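Local coordinates for protein LRIM1 (Anopheles gambiae, PDB 3O53) that forms a heterodimeric complex with the leucine-rich repeat protein APL1C that regulates complement-like immunity in the mosquito, the part here being its leucine-rich repeat domain, at residues A[9-14]-A[35-41]; A[16-22]-A[44-49]; A[87-93]-A[105-111]. All coordinates share one frame; numbering follows the deposited sequence.

Interaction 1: residues A[9-14]-A[35-41]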
loop_
_atom_site.group_PDB
_atom_site.type_symbol
_atom_site.label_atom_id
_atom_site.label_comp_id
_atom_site.label_asym_id
_atom_site.label_seq_id
_atom_site.Cartn_x
_atom_site.Cartn_y
_atom_site.Cartn_z
ATOM N N GLY A 9 -25.132 -8.207 22.099
ATOM C CA GLY A 9 -24.088 -8.421 23.081
ATOM C C GLY A 9 -23.367 -7.118 23.365
ATOM O O GLY A 9 -23.984 -6.150 23.804
ATOM N N ASN A 10 -22.063 -7.083 23.101
ATOM C CA ASN A 10 -21.265 -5.892 23.367
ATOM C C ASN A 10 -20.963 -5.090 22.103
ATOM O O ASN A 10 -19.999 -4.318 22.057
ATOM C CB ASN A 10 -19.960 -6.266 24.078
ATOM C CG ASN A 10 -19.065 -7.169 23.235
ATOM O OD1 ASN A 10 -19.306 -7.378 22.045
ATOM N ND2 ASN A 10 -18.022 -7.704 23.857
ATOM N N ARG A 11 -21.790 -5.261 21.079
ATOM C CA ARG A 11 -21.602 -4.508 19.849
ATOM C C ARG A 11 -22.869 -3.737 19.515
ATOM O O ARG A 11 -23.957 -4.299 19.451
ATOM C CB ARG A 11 -21.172 -5.421 18.695
ATOM C CG ARG A 11 -22.281 -6.213 18.044
ATOM C CD ARG A 11 -21.742 -7.059 16.900
ATOM N NE ARG A 11 -20.678 -7.959 17.335
ATOM C CZ ARG A 11 -20.064 -8.830 16.541
ATOM N NH1 ARG A 11 -20.406 -8.926 15.263
ATOM N NH2 ARG A 11 -19.105 -9.609 17.024
ATOM N N TYR A 12 -22.704 -2.431 19.331
ATOM C CA TYR A 12 -23.815 -1.520 19.103
ATOM C C TYR A 12 -23.733 -0.883 17.724
ATOM O O TYR A 12 -22.643 -0.685 17.181
ATOM C CB TYR A 12 -23.792 -0.409 20.142
ATOM C CG TYR A 12 -23.994 -0.862 21.567
ATOM C CD1 TYR A 12 -25.184 -0.595 22.233
ATOM C CD2 TYR A 12 -22.990 -1.527 22.257
ATOM C CE1 TYR A 12 -25.375 -0.988 23.539
ATOM C CE2 TYR A 12 -23.173 -1.930 23.564
ATOM C CZ TYR A 12 -24.369 -1.654 24.201
ATOM O OH TYR A 12 -24.565 -2.044 25.503
ATOM N N LYS A 13 -24.891 -0.535 17.177
ATOM C CA LYS A 13 -24.971 0.090 15.867
ATOM C C LYS A 13 -25.986 1.217 15.942
ATOM O O LYS A 13 -27.029 1.074 16.576
ATOM C CB LYS A 13 -25.370 -0.949 14.815
ATOM C CG LYS A 13 -25.611 -0.403 13.415
ATOM C CD LYS A 13 -25.479 -1.519 12.378
ATOM C CE LYS A 13 -26.369 -1.298 11.166
ATOM N NZ LYS A 13 -26.100 -0.025 10.452
ATOM N N ILE A 14 -25.672 2.347 15.320
ATOM C CA ILE A 14 -26.556 3.499 15.366
ATOM C C ILE A 14 -26.891 3.949 13.949
ATOM O O ILE A 14 -26.004 4.102 13.115
ATOM C CB ILE A 14 -25.926 4.659 16.162
ATOM C CG1 ILE A 14 -25.344 4.131 17.479
ATOM C CG2 ILE A 14 -26.956 5.739 16.421
ATOM C CD1 ILE A 14 -24.854 5.203 18.422
ATOM N N ASN A 35 -20.159 -1.672 28.467
ATOM C CA ASN A 35 -20.439 -2.791 27.587
ATOM C C ASN A 35 -20.196 -2.503 26.105
ATOM O O ASN A 35 -20.483 -3.349 25.256
ATOM C CB ASN A 35 -21.884 -3.233 27.759
ATOM C CG ASN A 35 -22.166 -4.543 27.071
ATOM O OD1 ASN A 35 -21.340 -5.455 27.093
ATOM N ND2 ASN A 35 -23.328 -4.645 26.447
ATOM N N VAL A 36 -19.679 -1.319 25.790
ATOM C CA VAL A 36 -19.469 -0.937 24.393
ATOM C C VAL A 36 -18.077 -1.340 23.912
ATOM O O VAL A 36 -17.096 -0.624 24.126
ATOM C CB VAL A 36 -19.672 0.577 24.172
ATOM C CG1 VAL A 36 -19.482 0.937 22.693
ATOM C CG2 VAL A 36 -21.051 1.001 24.660
ATOM N N LYS A 37 -18.002 -2.499 23.269
ATOM C CA LYS A 37 -16.752 -2.984 22.700
ATOM C C LYS A 37 -16.646 -2.620 21.223
ATOM O O LYS A 37 -15.565 -2.354 20.716
ATOM C CB LYS A 37 -16.638 -4.502 22.866
ATOM C CG LYS A 37 -15.546 -5.120 21.997
ATOM C CD LYS A 37 -15.385 -6.612 22.234
ATOM C CE LYS A 37 -14.749 -6.909 23.583
ATOM N NZ LYS A 37 -14.196 -8.299 23.630
ATOM N N GLU A 38 -17.766 -2.614 20.519
ATOM C CA GLU A 38 -17.747 -2.221 19.119
ATOM C C GLU A 38 -18.885 -1.249 18.869
ATOM O O GLU A 38 -19.997 -1.460 19.340
ATOM C CB GLU A 38 -17.866 -3.454 18.209
ATOM C CG GLU A 38 -16.848 -4.549 18.525
ATOM C CD GLU A 38 -16.763 -5.630 17.446
ATOM O OE1 GLU A 38 -17.336 -5.439 16.350
ATOM O OE2 GLU A 38 -16.113 -6.671 17.699
ATOM N N LEU A 39 -18.594 -0.165 18.157
ATOM C CA LEU A 39 -19.615 0.801 17.772
ATOM C C LEU A 39 -19.600 0.972 16.262
ATOM O O LEU A 39 -18.558 1.245 15.668
ATOM C CB LEU A 39 -19.374 2.154 18.446
ATOM C CG LEU A 39 -20.383 3.245 18.075
ATOM C CD1 LEU A 39 -21.799 2.793 18.407
ATOM C CD2 LEU A 39 -20.069 4.578 18.774
ATOM N N ASP A 40 -20.767 0.827 15.652
ATOM C CA ASP A 40 -20.904 0.922 14.209
ATOM C C ASP A 40 -21.775 2.121 13.848
ATOM O O ASP A 40 -22.966 2.146 14.146
ATOM C CB ASP A 40 -21.517 -0.373 13.665
ATOM C CG ASP A 40 -21.718 -0.340 12.166
ATOM O OD1 ASP A 40 -21.190 0.581 11.511
ATOM O OD2 ASP A 40 -22.407 -1.242 11.641
ATOM N N LEU A 41 -21.165 3.122 13.219
ATOM C CA LEU A 41 -21.873 4.335 12.823
ATOM C C LEU A 41 -21.945 4.483 11.307
ATOM O O LEU A 41 -22.200 5.574 10.796
ATOM C CB LEU A 41 -21.184 5.569 13.416
ATOM C CG LEU A 41 -20.990 5.555 14.930
ATOM C CD1 LEU A 41 -20.359 6.855 15.398
ATOM C CD2 LEU A 41 -22.313 5.320 15.638
HETATM O O HOH W 1 -17.610 -8.440 19.905
HETATM O O HOH W 2 -16.565 -9.859 22.168
HETATM O O HOH W 3 -24.436 2.046 11.519
#
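The ring of Y12 lies against V36, and its hydroxyl meets the amide of N35. CB of Y12 rests 4.2 Å from L39 CD1. The first torsion sets CG anti to the carbonyl carbon (chi1 -64°), carrying the ring toward the start of the neighbouring chain. V36 CG2 then sits near both CD2 and CE2, 3.8 Å from Y12 CE2, in a CH-pi contact that is off-centre, 30° from the ring normal. N35 O comes to the ring edge in plane. At the tip, Y12 OH accepts a hydrogen bond from N35 ND2 (3.0 Å), the ring and amide planes standing nearly perpendicular. The same N35 ND2 also donates to G9 O, at 3.1 Å and from above that carbonyl's plane, so one amide nitrogen links the ring tip to the turn before the strand, through two bent bonds.

Backbone bonds establish the parallel pairing: Y12 N to E38 O (2.9 Å, 176° at the hydrogen), followed by D40 N to Y12 O and I14 N to D40 O. N10 O receives both K37 N and E38 N. On the face opposite Y12, K13 CD meets D40 OD2 at 3.2 Å, while K13 NZ, too far away for a salt bridge, donates to a water near D40 O; D40 OD1 bonds to S42. I14 CB packs on L41 CD2 at 3.7 Å. Apolar Y12 and L39 facing helix 22-30, with charged residues on the other face, is the arrangement of the parallel strands lining a leucine-rich repeat solenoid, here at its N-terminal end.

Interaction 2: residues A[16-22]-A[44-49]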
loop_
_atom_site.group_PDB
_atom_site.type_symbol
_atom_site.label_atom_id
_atom_site.label_comp_id
_atom_site.label_asym_id
_atom_site.label_seq_id
_atom_site.Cartn_x
_atom_site.Cartn_y
_atom_site.Cartn_z
ATOM N N LYS A 16 -29.696 6.459 11.324
ATOM C CA LYS A 16 -30.558 7.628 11.257
ATOM C C LYS A 16 -30.104 8.705 12.237
ATOM O O LYS A 16 -30.930 9.378 12.854
ATOM C CB LYS A 16 -32.012 7.229 11.528
ATOM C CG LYS A 16 -32.536 6.190 10.547
ATOM C CD LYS A 16 -34.047 6.052 10.595
ATOM C CE LYS A 16 -34.545 5.195 9.441
ATOM N NZ LYS A 16 -36.011 4.955 9.498
ATOM N N VAL A 17 -28.786 8.860 12.372
ATOM C CA VAL A 17 -28.213 9.934 13.177
ATOM C C VAL A 17 -27.704 11.047 12.276
ATOM O O VAL A 17 -27.541 10.860 11.072
ATOM C CB VAL A 17 -27.036 9.448 14.041
ATOM C CG1 VAL A 17 -27.520 8.496 15.111
ATOM C CG2 VAL A 17 -25.965 8.791 13.170
ATOM N N THR A 18 -27.444 12.204 12.872
ATOM C CA THR A 18 -26.978 13.364 12.135
ATOM C C THR A 18 -26.017 14.125 13.031
ATOM O O THR A 18 -25.891 13.814 14.212
ATOM C CB THR A 18 -28.142 14.303 11.770
ATOM O OG1 THR A 18 -28.564 15.015 12.939
ATOM C CG2 THR A 18 -29.319 13.520 11.217
ATOM N N ASP A 19 -25.346 15.128 12.482
ATOM C CA ASP A 19 -24.482 15.976 13.289
ATOM C C ASP A 19 -25.269 16.574 14.464
ATOM O O ASP A 19 -24.724 16.785 15.546
ATOM C CB ASP A 19 -23.886 17.098 12.436
ATOM C CG ASP A 19 -22.976 16.577 11.337
ATOM O OD1 ASP A 19 -22.434 15.458 11.485
ATOM O OD2 ASP A 19 -22.794 17.293 10.330
ATOM N N SER A 20 -26.554 16.837 14.253
ATOM C CA SER A 20 -27.347 17.534 15.263
ATOM C C SER A 20 -27.859 16.595 16.358
ATOM O O SER A 20 -28.143 17.033 17.474
ATOM C CB SER A 20 -28.517 18.283 14.612
ATOM O OG SER A 20 -29.437 17.388 14.010
ATOM N N SER A 21 -27.962 15.306 16.045
ATOM C CA SER A 21 -28.507 14.339 16.994
ATOM C C SER A 21 -27.475 13.318 17.466
ATOM O O SER A 21 -27.807 12.398 18.214
ATOM C CB SER A 21 -29.693 13.601 16.371
ATOM O OG SER A 21 -29.274 12.792 15.287
ATOM N N LEU A 22 -26.229 13.470 17.033
ATOM C CA LEU A 22 -25.188 12.515 17.401
ATOM C C LEU A 22 -24.937 12.587 18.899
ATOM O O LEU A 22 -24.885 11.562 19.580
ATOM C CB LEU A 22 -23.887 12.795 16.642
ATOM C CG LEU A 22 -22.715 11.865 16.995
ATOM C CD1 LEU A 22 -23.062 10.430 16.665
ATOM C CD2 LEU A 22 -21.428 12.274 16.286
ATOM N N ASN A 44 -24.282 6.741 7.810
ATOM C CA ASN A 44 -24.916 7.995 8.192
ATOM C C ASN A 44 -24.295 9.193 7.486
ATOM O O ASN A 44 -23.302 9.050 6.776
ATOM C CB ASN A 44 -24.832 8.156 9.699
ATOM C CG ASN A 44 -25.696 7.152 10.426
ATOM O OD1 ASN A 44 -26.919 7.152 10.283
ATOM N ND2 ASN A 44 -25.065 6.282 11.204
ATOM N N PRO A 45 -24.902 10.376 7.657
ATOM C CA PRO A 45 -24.393 11.628 7.093
ATOM C C PRO A 45 -23.522 12.413 8.068
ATOM O O PRO A 45 -23.468 13.639 7.977
ATOM C CB PRO A 45 -25.670 12.415 6.813
ATOM C CG PRO A 45 -26.634 11.948 7.861
ATOM C CD PRO A 45 -26.239 10.547 8.254
ATOM N N LEU A 46 -22.862 11.724 8.993
ATOM C CA LEU A 46 -21.999 12.397 9.955
ATOM C C LEU A 46 -20.839 13.090 9.245
ATOM O O LEU A 46 -20.152 12.484 8.426
ATOM C CB LEU A 46 -21.460 11.407 10.982
ATOM C CG LEU A 46 -22.517 10.722 11.845
ATOM C CD1 LEU A 46 -21.880 9.686 12.752
ATOM C CD2 LEU A 46 -23.284 11.754 12.659
ATOM N N SER A 47 -20.627 14.361 9.565
ATOM C CA SER A 47 -19.578 15.145 8.932
ATOM C C SER A 47 -18.398 15.321 9.872
ATOM O O SER A 47 -17.346 15.812 9.473
ATOM C CB SER A 47 -20.111 16.516 8.519
ATOM O OG SER A 47 -20.305 17.339 9.656
ATOM N N GLN A 48 -18.569 14.926 11.126
ATOM C CA GLN A 48 -17.467 14.997 12.072
ATOM C C GLN A 48 -17.765 14.226 13.346
ATOM O O GLN A 48 -18.917 14.020 13.715
ATOM C CB GLN A 48 -17.146 16.455 12.404
ATOM C CG GLN A 48 -18.372 17.321 12.615
ATOM C CD GLN A 48 -18.026 18.790 12.757
ATOM O OE1 GLN A 48 -17.357 19.193 13.708
ATOM N NE2 GLN A 48 -18.487 19.599 11.810
ATOM N N ILE A 49 -16.704 13.797 14.010
ATOM C CA ILE A 49 -16.822 13.166 15.309
ATOM C C ILE A 49 -15.543 13.457 16.065
ATOM O O ILE A 49 -14.467 13.467 15.480
ATOM C CB ILE A 49 -17.044 11.644 15.186
ATOM C CG1 ILE A 49 -17.313 11.034 16.560
ATOM C CG2 ILE A 49 -15.843 10.982 14.530
ATOM C CD1 ILE A 49 -18.040 9.696 16.509
HETATM O O HOH W 4 -21.475 14.755 13.865
HETATM O O HOH W 5 -25.346 15.111 9.645
#
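D19 and S47 meet because their first torsions turn both polar groups toward each other between the loops that follow two successive strands. In D19 the carboxylate swings beside its own backbone N (chi1 -64°), whereas S47 holds OG between its backbone N and carbonyl carbon (chi1 73°). The two carboxylate oxygens then take separate donors from one residue. D19 OD1 receives S47 N at 2.9 Å on its syn lone pair, in a nearly straight bond (173° at the hydrogen). D19 OD2 receives the hydroxyl S47 OG at 2.6 Å, reached from above the carboxylate plane. A water donates to both D19 OD1 and Q48 O, and another joins D19 N to P45 O, extending the link to the backbone on each loop.

At the other end of the contact, N44 lies across V17. V17 CG2 comes 3.2 Å from N44 CG. V17 N donates to N44 OD1 at 3.3 Å, a longish bond lying well above the carbonyl plane, while N44 ND2 bonds the carbonyls of L41 and I14, in its own coil and the one before, as the consensus asparagine of a leucine-rich repeat does.

Between these polar ends sits L46. Its CD2 lies 4.0 Å from V17 CG2 and 4.1 Å from L22 CD2, where the two leucine side chains cross at about a right angle. The same methyl is 3.6 Å from the backbone carbon of T18, whose carbonyl O accepts S21 N in the turn leading into helix 22-30.

With a backbone N-H, a hydroxyl and a water all donating to D19, its carboxylate is probably ionised, and the pairing of both oxygens with S47 fixes its rotation, while the apolar join between the loops centres on L46, with L22 also touching I49.

Interaction 3: residues A[87-93]-A[105-111]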
loop_
_atom_site.group_PDB
_atom_site.type_symbol
_atom_site.label_atom_id
_atom_site.label_comp_id
_atom_site.label_asym_id
_atom_site.label_seq_id
_atom_site.Cartn_x
_atom_site.Cartn_y
_atom_site.Cartn_z
ATOM N N LEU A 87 -12.821 3.781 8.363
ATOM C CA LEU A 87 -13.447 4.992 7.842
ATOM C C LEU A 87 -13.453 4.990 6.318
ATOM O O LEU A 87 -13.456 6.046 5.693
ATOM C CB LEU A 87 -12.743 6.244 8.354
ATOM C CG LEU A 87 -11.289 6.411 7.924
ATOM C CD1 LEU A 87 -10.956 7.878 7.671
ATOM C CD2 LEU A 87 -10.387 5.805 8.986
ATOM N N ASN A 88 -13.454 3.798 5.728
ATOM C CA ASN A 88 -13.601 3.649 4.286
ATOM C C ASN A 88 -14.727 4.540 3.776
ATOM O O ASN A 88 -15.788 4.631 4.399
ATOM C CB ASN A 88 -13.926 2.195 3.914
ATOM C CG ASN A 88 -12.720 1.268 4.001
ATOM O OD1 ASN A 88 -11.583 1.708 4.142
ATOM N ND2 ASN A 88 -12.976 -0.035 3.906
ATOM N N ASN A 89 -14.495 5.172 2.629
ATOM C CA ASN A 89 -15.520 5.949 1.942
ATOM C C ASN A 89 -15.987 7.142 2.763
ATOM O O ASN A 89 -17.148 7.226 3.175
ATOM C CB ASN A 89 -16.689 5.046 1.553
ATOM C CG ASN A 89 -16.250 3.908 0.664
ATOM O OD1 ASN A 89 -15.726 4.128 -0.430
ATOM N ND2 ASN A 89 -16.435 2.684 1.135
ATOM N N ASN A 90 -15.049 8.053 3.003
ATOM C CA ASN A 90 -15.342 9.358 3.573
ATOM C C ASN A 90 -14.505 10.387 2.818
ATOM O O ASN A 90 -14.050 10.109 1.712
ATOM C CB ASN A 90 -15.039 9.381 5.071
ATOM C CG ASN A 90 -16.150 8.765 5.891
ATOM O OD1 ASN A 90 -17.153 9.411 6.185
ATOM N ND2 ASN A 90 -15.979 7.504 6.260
ATOM N N TYR A 91 -14.304 11.565 3.401
ATOM C CA TYR A 91 -13.520 12.611 2.743
ATOM C C TYR A 91 -12.366 13.084 3.601
ATOM O O TYR A 91 -11.885 14.202 3.436
ATOM C CB TYR A 91 -14.402 13.811 2.402
ATOM C CG TYR A 91 -15.594 13.456 1.545
ATOM C CD1 TYR A 91 -15.426 12.974 0.256
ATOM C CD2 TYR A 91 -16.886 13.601 2.027
ATOM C CE1 TYR A 91 -16.508 12.646 -0.530
ATOM C CE2 TYR A 91 -17.976 13.276 1.250
ATOM C CZ TYR A 91 -17.782 12.799 -0.028
ATOM O OH TYR A 91 -18.866 12.475 -0.803
ATOM N N VAL A 92 -11.921 12.245 4.523
ATOM C CA VAL A 92 -10.875 12.653 5.456
ATOM C C VAL A 92 -9.590 13.055 4.732
ATOM O O VAL A 92 -9.176 12.400 3.782
ATOM C CB VAL A 92 -10.584 11.533 6.484
ATOM C CG1 VAL A 92 -9.418 11.912 7.374
ATOM C CG2 VAL A 92 -11.835 11.263 7.321
ATOM N N GLN A 93 -8.973 14.143 5.189
ATOM C CA GLN A 93 -7.702 14.605 4.646
ATOM C C GLN A 93 -6.534 14.275 5.569
ATOM O O GLN A 93 -5.458 13.921 5.101
ATOM C CB GLN A 93 -7.756 16.117 4.391
ATOM C CG GLN A 93 -8.844 16.518 3.407
ATOM C CD GLN A 93 -8.845 18.004 3.104
ATOM O OE1 GLN A 93 -8.675 18.826 3.999
ATOM N NE2 GLN A 93 -9.045 18.353 1.839
ATOM N N HIS A 105 -8.641 0.657 8.296
ATOM C CA HIS A 105 -9.272 0.694 6.990
ATOM C C HIS A 105 -9.622 2.130 6.679
ATOM O O HIS A 105 -10.469 2.717 7.341
ATOM C CB HIS A 105 -10.552 -0.134 7.002
ATOM C CG HIS A 105 -10.312 -1.609 6.975
ATOM N ND1 HIS A 105 -9.955 -2.282 5.827
ATOM C CD2 HIS A 105 -10.375 -2.540 7.955
ATOM C CE1 HIS A 105 -9.807 -3.565 6.102
ATOM N NE2 HIS A 105 -10.056 -3.748 7.385
ATOM N N ALA A 106 -8.981 2.705 5.675
ATOM C CA ALA A 106 -9.225 4.106 5.355
ATOM C C ALA A 106 -9.071 4.352 3.862
ATOM O O ALA A 106 -8.513 5.360 3.442
ATOM C CB ALA A 106 -8.291 5.007 6.150
ATOM N N ALA A 107 -9.575 3.415 3.070
ATOM C CA ALA A 107 -9.562 3.544 1.624
ATOM C C ALA A 107 -10.613 4.558 1.192
ATOM O O ALA A 107 -11.596 4.789 1.901
ATOM C CB ALA A 107 -9.837 2.167 0.968
ATOM N N ASN A 108 -10.405 5.160 0.027
ATOM C CA ASN A 108 -11.413 6.026 -0.573
ATOM C C ASN A 108 -11.720 7.242 0.281
ATOM O O ASN A 108 -12.877 7.564 0.544
ATOM C CB ASN A 108 -12.688 5.230 -0.853
ATOM C CG ASN A 108 -12.411 3.990 -1.671
ATOM O OD1 ASN A 108 -11.423 3.930 -2.399
ATOM N ND2 ASN A 108 -13.268 2.992 -1.554
ATOM N N ASN A 109 -10.664 7.918 0.711
ATOM C CA ASN A 109 -10.801 9.206 1.366
ATOM C C ASN A 109 -10.017 10.270 0.583
ATOM O O ASN A 109 -9.757 10.080 -0.599
ATOM C CB ASN A 109 -10.349 9.101 2.822
ATOM C CG ASN A 109 -11.442 8.558 3.723
ATOM O OD1 ASN A 109 -12.163 9.321 4.354
ATOM N ND2 ASN A 109 -11.572 7.235 3.784
ATOM N N ASN A 110 -9.685 11.391 1.227
ATOM C CA ASN A 110 -8.822 12.423 0.630
ATOM C C ASN A 110 -7.472 12.484 1.352
ATOM O O ASN A 110 -6.848 13.545 1.414
ATOM C CB ASN A 110 -9.446 13.825 0.764
ATOM C CG ASN A 110 -10.763 13.977 0.028
ATOM O OD1 ASN A 110 -11.333 13.005 -0.471
ATOM N ND2 ASN A 110 -11.259 15.220 -0.029
ATOM N N ILE A 111 -7.027 11.364 1.907
ATOM C CA ILE A 111 -5.962 11.400 2.907
ATOM C C ILE A 111 -4.599 11.771 2.336
ATOM O O ILE A 111 -4.134 11.176 1.370
ATOM C CB ILE A 111 -5.856 10.059 3.663
ATOM C CG1 ILE A 111 -7.035 9.905 4.630
ATOM C CG2 ILE A 111 -4.524 9.967 4.415
ATOM C CD1 ILE A 111 -7.217 8.484 5.155
HETATM O O HOH W 6 -10.118 -0.737 3.441
#
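The carbonyl oxygen of L87 is gripped by two asparagine side chains: N109 ND2 at 2.9 Å from across the contact and N90 ND2 at 3.0 Å from its own segment. They arrive from opposite faces of the carbonyl plane, both nearly straight (171° and 174° at the hydrogen). The other end of the N109 amide is used as well, since N109 OD1 takes V92 N at 2.9 Å on a lone pair in the carbonyl plane. This side chain therefore spans the bend of segment 87-93, and bonds at both ends fix its rotation. N90 also bonds the preceding coil, ND2 to L65 O and OD1 from L70 N.

Toward the strand end, N88 OD1 accepts A107 N at 2.8 Å and a water that also sits at the edge of the H105 ring, in its plane; that ring stacks on Y126. Farther round the turn N89 and N108 lie side by side, N108 ND2 donating to N89 OD1 at 2.9 Å. Apolar contacts add L87 CD2 on A106 CB at 3.6 Å and V92 beside I111. Buried N90 and N109 thus spend their amides on backbone groups of the turns, as asparagines do in leucine-rich repeats, satisfying polar atoms where the chain leaves its strand.

In the fold
From the N terminus, strand 11-15 leads through the loop at 16-22 into helix 22-30, and the chain returns as strand 38-40 and the loop at 44-49. Interaction 1 closes this excursion at the strands and interaction 2 at the loops that follow them, so their segments alternate and the two contacts cross. They also touch, through I14 O with N44 ND2 and through L41 CD1 packing on I49 CD1 and L46 CD1. Interaction 3 comes later, in series, joining two successive turns after strands 84-86 and 103-105. Its centre lies about 17 Å from that of interaction 2 and about 21 Å from that of interaction 1, farther along the same solenoid.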